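Local coordinates for gentamicin resistance protein (Enterococcus gallinarum, PDB 6CTZ) that phosphorylates the 2''-hydroxyl of aminoglycoside antibiotics such as kanamycin, probably with GTP as phosphate donor, and thereby confers resistance, at residues A[110-115]-A[206-211]. The protein carries 2 engineered substitutions. Residues are numbered along the deposited sequence; the frame is centred on the assembly and turned at random.
Sequences DRLALQ and QTPLTG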
loop_
_atom_site.group_PDB
_atom_site.type_symbol
_atom_site.label_atom_id
_atom_site.label_comp_id
_atom_site.label_asym_id
_atom_site.label_seq_id
_atom_site.Cartn_x
_atom_site.Cartn_y
_atom_site.Cartn_z
ATOM N N ASP A 110 2.622 4.053 20.607
ATOM C CA ASP A 110 3.479 2.945 21.014
ATOM C C ASP A 110 2.799 1.608 20.736
ATOM O O ASP A 110 3.404 0.698 20.156
ATOM C CB ASP A 110 3.839 3.114 22.494
ATOM C CG ASP A 110 4.692 1.991 23.035
ATOM O OD1 ASP A 110 5.676 1.626 22.384
ATOM O OD2 ASP A 110 4.408 1.516 24.160
ATOM N N ARG A 111 1.521 1.480 21.111
ATOM C CA ARG A 111 0.805 0.226 20.879
ATOM C C ARG A 111 0.610 -0.036 19.389
ATOM O O ARG A 111 0.745 -1.178 18.930
ATOM C CB ARG A 111 -0.538 0.225 21.615
ATOM C CG ARG A 111 -0.442 0.474 23.108
ATOM C CD ARG A 111 0.542 -0.468 23.787
ATOM N NE ARG A 111 0.156 -1.873 23.681
ATOM C CZ ARG A 111 0.853 -2.876 24.207
ATOM N NH1 ARG A 111 1.977 -2.630 24.877
ATOM N NH2 ARG A 111 0.434 -4.126 24.064
ATOM N N LEU A 112 0.297 1.007 18.618
ATOM C CA LEU A 112 0.168 0.836 17.172
ATOM C C LEU A 112 1.485 0.402 16.552
ATOM O O LEU A 112 1.505 -0.471 15.680
ATOM C CB LEU A 112 -0.309 2.135 16.530
ATOM C CG LEU A 112 -1.774 2.489 16.775
ATOM C CD1 LEU A 112 -2.032 3.918 16.351
ATOM C CD2 LEU A 112 -2.716 1.536 16.028
ATOM N N ALA A 113 2.601 0.994 16.994
ATOM C CA ALA A 113 3.910 0.607 16.466
ATOM C C ALA A 113 4.209 -0.857 16.754
ATOM O O ALA A 113 4.711 -1.580 15.882
ATOM C CB ALA A 113 5.008 1.495 17.060
ATOM N N LEU A 114 3.878 -1.316 17.960
ATOM C CA LEU A 114 4.099 -2.713 18.310
ATOM C C LEU A 114 3.258 -3.631 17.432
ATOM O O LEU A 114 3.745 -4.656 16.935
ATOM C CB LEU A 114 3.747 -2.909 19.779
ATOM C CG LEU A 114 3.872 -4.330 20.321
ATOM C CD1 LEU A 114 5.275 -4.897 20.107
ATOM C CD2 LEU A 114 3.473 -4.349 21.796
ATOM N N GLN A 115 1.986 -3.286 17.228
ATOM C CA GLN A 115 1.120 -4.137 16.421
ATOM C C GLN A 115 1.540 -4.149 14.959
ATOM O O GLN A 115 1.458 -5.190 14.300
ATOM C CB GLN A 115 -0.328 -3.696 16.543
ATOM C CG GLN A 115 -0.953 -4.000 17.877
ATOM C CD GLN A 115 -2.415 -3.642 17.860
ATOM O OE1 GLN A 115 -2.784 -2.515 18.170
ATOM N NE2 GLN A 115 -3.253 -4.585 17.443
ATOM N N GLN A 206 -4.868 -1.059 24.647
ATOM C CA GLN A 206 -3.704 -1.906 24.432
ATOM C C GLN A 206 -3.639 -2.508 23.038
ATOM O O GLN A 206 -2.549 -2.895 22.603
ATOM C CB GLN A 206 -3.624 -2.997 25.504
ATOM C CG GLN A 206 -3.464 -2.438 26.914
ATOM C CD GLN A 206 -2.350 -1.405 27.005
ATOM O OE1 GLN A 206 -2.606 -0.206 27.105
ATOM N NE2 GLN A 206 -1.106 -1.871 26.969
ATOM N N THR A 207 -4.759 -2.564 22.316
ATOM C CA THR A 207 -4.812 -3.202 20.998
ATOM C C THR A 207 -5.605 -2.327 20.024
ATOM O O THR A 207 -6.649 -2.720 19.508
ATOM C CB THR A 207 -5.405 -4.604 21.137
ATOM O OG1 THR A 207 -4.821 -5.234 22.287
ATOM C CG2 THR A 207 -5.095 -5.447 19.920
ATOM N N PRO A 208 -5.108 -1.123 19.737
ATOM C CA PRO A 208 -5.879 -0.198 18.887
ATOM C C PRO A 208 -5.942 -0.573 17.408
ATOM O O PRO A 208 -6.878 -0.138 16.730
ATOM C CB PRO A 208 -5.138 1.129 19.072
ATOM C CG PRO A 208 -3.719 0.693 19.394
ATOM C CD PRO A 208 -3.884 -0.496 20.267
ATOM N N LEU A 209 -4.978 -1.314 16.865
ATOM C CA LEU A 209 -5.049 -1.710 15.463
ATOM C C LEU A 209 -5.957 -2.927 15.356
ATOM O O LEU A 209 -5.718 -3.940 16.017
ATOM C CB LEU A 209 -3.655 -2.047 14.946
ATOM C CG LEU A 209 -3.601 -2.347 13.446
ATOM C CD1 LEU A 209 -3.930 -1.112 12.608
ATOM C CD2 LEU A 209 -2.231 -2.906 13.070
ATOM N N THR A 210 -7.003 -2.832 14.537
ATOM C CA THR A 210 -7.930 -3.938 14.389
ATOM C C THR A 210 -7.928 -4.556 13.004
ATOM O O THR A 210 -8.324 -5.718 12.879
ATOM C CB THR A 210 -9.367 -3.528 14.761
ATOM O OG1 THR A 210 -9.781 -2.428 13.948
ATOM C CG2 THR A 210 -9.456 -3.143 16.232
ATOM N N GLY A 211 -7.490 -3.838 11.972
ATOM C CA GLY A 211 -7.583 -4.384 10.633
ATOM C C GLY A 211 -6.629 -3.721 9.673
ATOM O O GLY A 211 -6.167 -2.597 9.896
HETATM O O HOH W 1 -0.056 -3.030 21.001
HETATM O O HOH W 2 -1.805 -5.714 23.087
#
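Q115 reaches L209 with CG beside its own backbone N (chi1 -72°) and CD anti to CA (chi2 -175°), an extended chain that carries the terminal amide to the peptide backbone of L209. There both ends of the amide are used: L209 N donates to Q115 OE1 at 2.8 Å in a nearly straight bond (N-H...O 165°), and Q115 NE2 donates to L209 O at 2.9 Å, more bent but lying on a lone pair in the carbonyl plane. Two bonds to one residue's N-H and C=O fix the rotation of the amide, so the side chain pairs with L209 much as a neighbouring strand would. That matters for the fold: L209 opens strand 209-212, an outermost strand of the small three-stranded antiparallel sheet in this kinase-like phosphotransferase, and helix 106-125 thus supplies polar partners to its first residue. Further along, T210 and G211 both face L199 in a classic beta bulge. The pairing is tightly packed, with T207 CG2 3.2 Å from Q115 NE2 and P208 CD 3.1 Å from Q115 OE1. One turn earlier on the helix, the R111 chain bends at chi2 and chi3, and its NE donates to Q206 O at 3.1 Å, the acceptor lying close to the guanidinium plane. Two waters also donate to Q206 O: one bridges it to R111 O, the other accepts from R111 NH2. Q206 NE2 sits over the centre of one guanidinium face, while L114 CD2 covers the opposite face toward the rim. Beside these polar groups, L112 CD2 meets P208 CG at 3.6 Å and L209 CB at 3.9 Å, an apolar contact that L104 and L202 extend from adjoining loops.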